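Local coordinates for disease resistance protein RRS1 (PDB 7P8K), which acts as a plant immune receptor and W-box-binding transcription factor in resistance to bacterial and fungal pathogens, with its WRKY DNA-binding domain present here, at residues A52-Q57 with I68-E73. Residues are numbered along the deposited sequence; the frame is centred on the assembly and turned at random.
Sequences ATKQVQ and ITYLSE
Lys54 turns its CG between its own backbone N and carbonyl carbon (chi1 74°) and runs extended from there, while Tyr70 places CG anti to the carbonyl carbon (chi1 -66°); as a non-hydrogen-bonded pair on one face of the sheet, the two side chains lie side by side, pointing the same way. Lys54 CB comes within 3.6 Å of Tyr70 CD1, and farther out Lys54 CD lies 3.7 Å from Tyr70 CE1. Ile68 CG2 lies over one face of the Tyr70 ring, displaced toward the rim, and meets Lys54 CD obliquely. Both polar ends converge on Asp18, which forms a salt bridge with Lys54 NZ and a hydrogen bond with Tyr70 OH. Antiparallel backbone pairing sets the register: Thr53 N reaches Leu71 O at 2.9 Å, answered by Leu71 N to Thr53 O, and Gln55 and Thr69 bond reciprocally, with Gln55 N 2.7 Å from Thr69 O. Thr53 OG1 adds a weak bond to Leu71 O. Beyond the pairing, Ala52 CB rests 3.5 Å from Ser72 O, near the zinc ion. The hairpin of strands 53-58 and 66-71 forms one side of the WRKY domain's four-stranded antiparallel sheet: strand 66-71 is outermost within this chain, while strand 53-58 also bonds to strand 37-42.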
ATOM      1  N   ALA A  52      -8.773  -7.209   3.810  1.00 88.74           N
ATOM      2  CA  ALA A  52      -9.400  -5.956   3.331  1.00 85.80           C
ATOM      3  C   ALA A  52      -8.342  -4.863   3.170  1.00 85.70           C
ATOM      4  O   ALA A  52      -7.439  -4.770   4.025  1.00 88.70           O
ATOM      5  CB  ALA A  52     -10.483  -5.523   4.290  1.00 86.37           C
ATOM      6  N   THR A  53      -8.472  -4.067   2.107  1.00 86.11           N
ATOM      7  CA  THR A  53      -7.635  -2.878   1.804  1.00 82.69           C
ATOM      8  C   THR A  53      -8.507  -1.808   1.143  1.00 80.22           C
ATOM      9  O   THR A  53      -9.600  -2.144   0.657  1.00 78.72           O
ATOM     10  CB  THR A  53      -6.450  -3.246   0.905  1.00 83.61           C
ATOM     11  OG1 THR A  53      -6.975  -3.979  -0.203  1.00 90.92           O
ATOM     12  CG2 THR A  53      -5.396  -4.064   1.618  1.00 83.49           C
ATOM     13  N   LYS A  54      -8.042  -0.561   1.141  1.00 82.24           N
ATOM     14  CA  LYS A  54      -8.729   0.557   0.444  1.00 79.78           C
ATOM     15  C   LYS A  54      -7.676   1.529  -0.078  1.00 76.09           C
ATOM     16  O   LYS A  54      -6.621   1.665   0.559  1.00 77.40           O
ATOM     17  CB  LYS A  54      -9.747   1.239   1.365  1.00 81.51           C
ATOM     18  CG  LYS A  54      -9.197   2.140   2.467  1.00 81.23           C
ATOM     19  CD  LYS A  54     -10.252   3.086   3.037  1.00 82.87           C
ATOM     20  CE  LYS A  54      -9.752   3.947   4.177  1.00 83.81           C
ATOM     21  NZ  LYS A  54     -10.838   4.775   4.756  1.00 86.07           N
ATOM     22  N   GLN A  55      -7.965   2.167  -1.203  1.00 81.28           N
ATOM     23  CA  GLN A  55      -7.098   3.212  -1.804  1.00 81.42           C
ATOM     24  C   GLN A  55      -7.874   4.527  -1.817  1.00 81.64           C
ATOM     25  O   GLN A  55      -9.029   4.533  -2.286  1.00 82.15           O
ATOM     26  CB  GLN A  55      -6.650   2.784  -3.195  1.00 80.39           C
ATOM     27  CG  GLN A  55      -5.644   1.650  -3.160  1.00 79.88           C
ATOM     28  CD  GLN A  55      -5.232   1.227  -4.546  1.00 83.22           C
ATOM     29  OE1 GLN A  55      -5.552   1.872  -5.541  1.00 86.69           O
ATOM     30  NE2 GLN A  55      -4.516   0.122  -4.624  1.00 87.91           N
ATOM     31  N   VAL A  56      -7.253   5.584  -1.301  1.00 81.48           N
ATOM     32  CA  VAL A  56      -7.902   6.896  -1.042  1.00 82.82           C
ATOM     33  C   VAL A  56      -7.189   7.948  -1.889  1.00 82.34           C
ATOM     34  O   VAL A  56      -5.957   8.017  -1.810  1.00 82.89           O
ATOM     35  CB  VAL A  56      -7.854   7.245   0.457  1.00 83.74           C
ATOM     36  CG1 VAL A  56      -8.728   8.449   0.777  1.00 85.56           C
ATOM     37  CG2 VAL A  56      -8.238   6.054   1.323  1.00 81.50           C
ATOM     38  N   GLN A  57      -7.953   8.720  -2.661  1.00 84.76           N
ATOM     39  CA  GLN A  57      -7.449   9.774  -3.577  1.00 84.26           C
ATOM     40  C   GLN A  57      -8.223  11.064  -3.329  1.00 86.58           C
ATOM     41  O   GLN A  57      -9.456  11.054  -3.474  1.00 88.60           O
ATOM     42  CB  GLN A  57      -7.645   9.354  -5.033  1.00 84.57           C
ATOM     43  CG  GLN A  57      -7.099  10.362  -6.029  1.00 84.53           C
ATOM     44  CD  GLN A  57      -5.594  10.311  -6.036  1.00 83.69           C
ATOM     45  OE1 GLN A  57      -4.997   9.325  -6.457  1.00 85.32           O
ATOM     46  NE2 GLN A  57      -4.971  11.370  -5.546  1.00 87.04           N
ATOM     47  N   ILE A  68     -12.469   6.715  -3.159  1.00 88.35           N
ATOM     48  CA  ILE A  68     -11.967   5.512  -2.427  1.00 87.56           C
ATOM     49  C   ILE A  68     -12.261   4.261  -3.268  1.00 87.16           C
ATOM     50  O   ILE A  68     -13.364   4.153  -3.844  1.00 87.29           O
ATOM     51  CB  ILE A  68     -12.570   5.399  -1.012  1.00 89.87           C
ATOM     52  CG1 ILE A  68     -12.381   6.677  -0.188  1.00 93.12           C
ATOM     53  CG2 ILE A  68     -11.994   4.195  -0.285  1.00 89.78           C
ATOM     54  CD1 ILE A  68     -13.421   6.867   0.895  1.00 93.30           C
ATOM     55  N   THR A  69     -11.281   3.364  -3.343  1.00 84.39           N
ATOM     56  CA  THR A  69     -11.414   1.996  -3.900  1.00 85.41           C
ATOM     57  C   THR A  69     -11.227   0.999  -2.750  1.00 84.31           C
ATOM     58  O   THR A  69     -10.124   0.970  -2.175  1.00 83.09           O
ATOM     59  CB  THR A  69     -10.419   1.783  -5.049  1.00 83.57           C
ATOM     60  OG1 THR A  69     -10.963   2.382  -6.227  1.00 78.39           O
ATOM     61  CG2 THR A  69     -10.124   0.321  -5.305  1.00 85.29           C
ATOM     62  N   TYR A  70     -12.268   0.235  -2.421  1.00 84.86           N
ATOM     63  CA  TYR A  70     -12.209  -0.887  -1.446  1.00 84.26           C
ATOM     64  C   TYR A  70     -11.945  -2.198  -2.197  1.00 83.88           C
ATOM     65  O   TYR A  70     -12.684  -2.496  -3.151  1.00 85.18           O
ATOM     66  CB  TYR A  70     -13.513  -0.979  -0.650  1.00 85.73           C
ATOM     67  CG  TYR A  70     -13.789   0.195   0.251  1.00 84.75           C
ATOM     68  CD1 TYR A  70     -13.171   0.307   1.485  1.00 82.81           C
ATOM     69  CD2 TYR A  70     -14.683   1.185  -0.120  1.00 86.51           C
ATOM     70  CE1 TYR A  70     -13.421   1.382   2.322  1.00 84.86           C
ATOM     71  CE2 TYR A  70     -14.952   2.263   0.710  1.00 89.33           C
ATOM     72  CZ  TYR A  70     -14.313   2.365   1.933  1.00 86.62           C
ATOM     73  OH  TYR A  70     -14.565   3.429   2.746  1.00 87.58           O
ATOM     74  N   LEU A  71     -10.914  -2.943  -1.792  1.00 83.99           N
ATOM     75  CA  LEU A  71     -10.645  -4.328  -2.264  1.00 90.78           C
ATOM     76  C   LEU A  71     -10.811  -5.281  -1.075  1.00 88.10           C
ATOM     77  O   LEU A  71     -10.117  -5.057  -0.064  1.00 83.04           O
ATOM     78  CB  LEU A  71      -9.227  -4.427  -2.842  1.00 94.74           C
ATOM     79  CG  LEU A  71      -8.869  -3.413  -3.931  1.00101.86           C
ATOM     80  CD1 LEU A  71      -8.147  -2.195  -3.349  1.00 95.87           C
ATOM     81  CD2 LEU A  71      -8.017  -4.070  -5.013  1.00107.72           C
ATOM     82  N   SER A  72     -11.703  -6.273  -1.208  1.00 89.23           N
ATOM     83  CA  SER A  72     -11.935  -7.418  -0.280  1.00 92.92           C
ATOM     84  C   SER A  72     -12.766  -6.993   0.933  1.00 91.40           C
ATOM     85  O   SER A  72     -12.493  -5.942   1.500  1.00 93.53           O
ATOM     86  CB  SER A  72     -10.646  -8.055   0.157  1.00 93.42           C
ATOM     87  OG  SER A  72      -9.917  -8.506  -0.972  1.00 98.73           O
ATOM     88  N   GLU A  73     -13.728  -7.822   1.332  1.00 98.32           N
ATOM     89  CA  GLU A  73     -14.558  -7.607   2.544  1.00 99.05           C
ATOM     90  C   GLU A  73     -13.733  -8.012   3.772  1.00 97.97           C
ATOM     91  O   GLU A  73     -12.747  -8.763   3.604  1.00 91.89           O
ATOM     92  CB  GLU A  73     -15.858  -8.403   2.417  1.00103.67           C
ATOM     93  CG  GLU A  73     -17.074  -7.659   2.930  1.00106.18           C
ATOM     94  CD  GLU A  73     -18.323  -7.906   2.104  1.00110.65           C
ATOM     95  OE1 GLU A  73     -18.700  -7.008   1.313  1.00112.79           O
ATOM     96  OE2 GLU A  73     -18.906  -8.999   2.244  1.00113.00           O
TER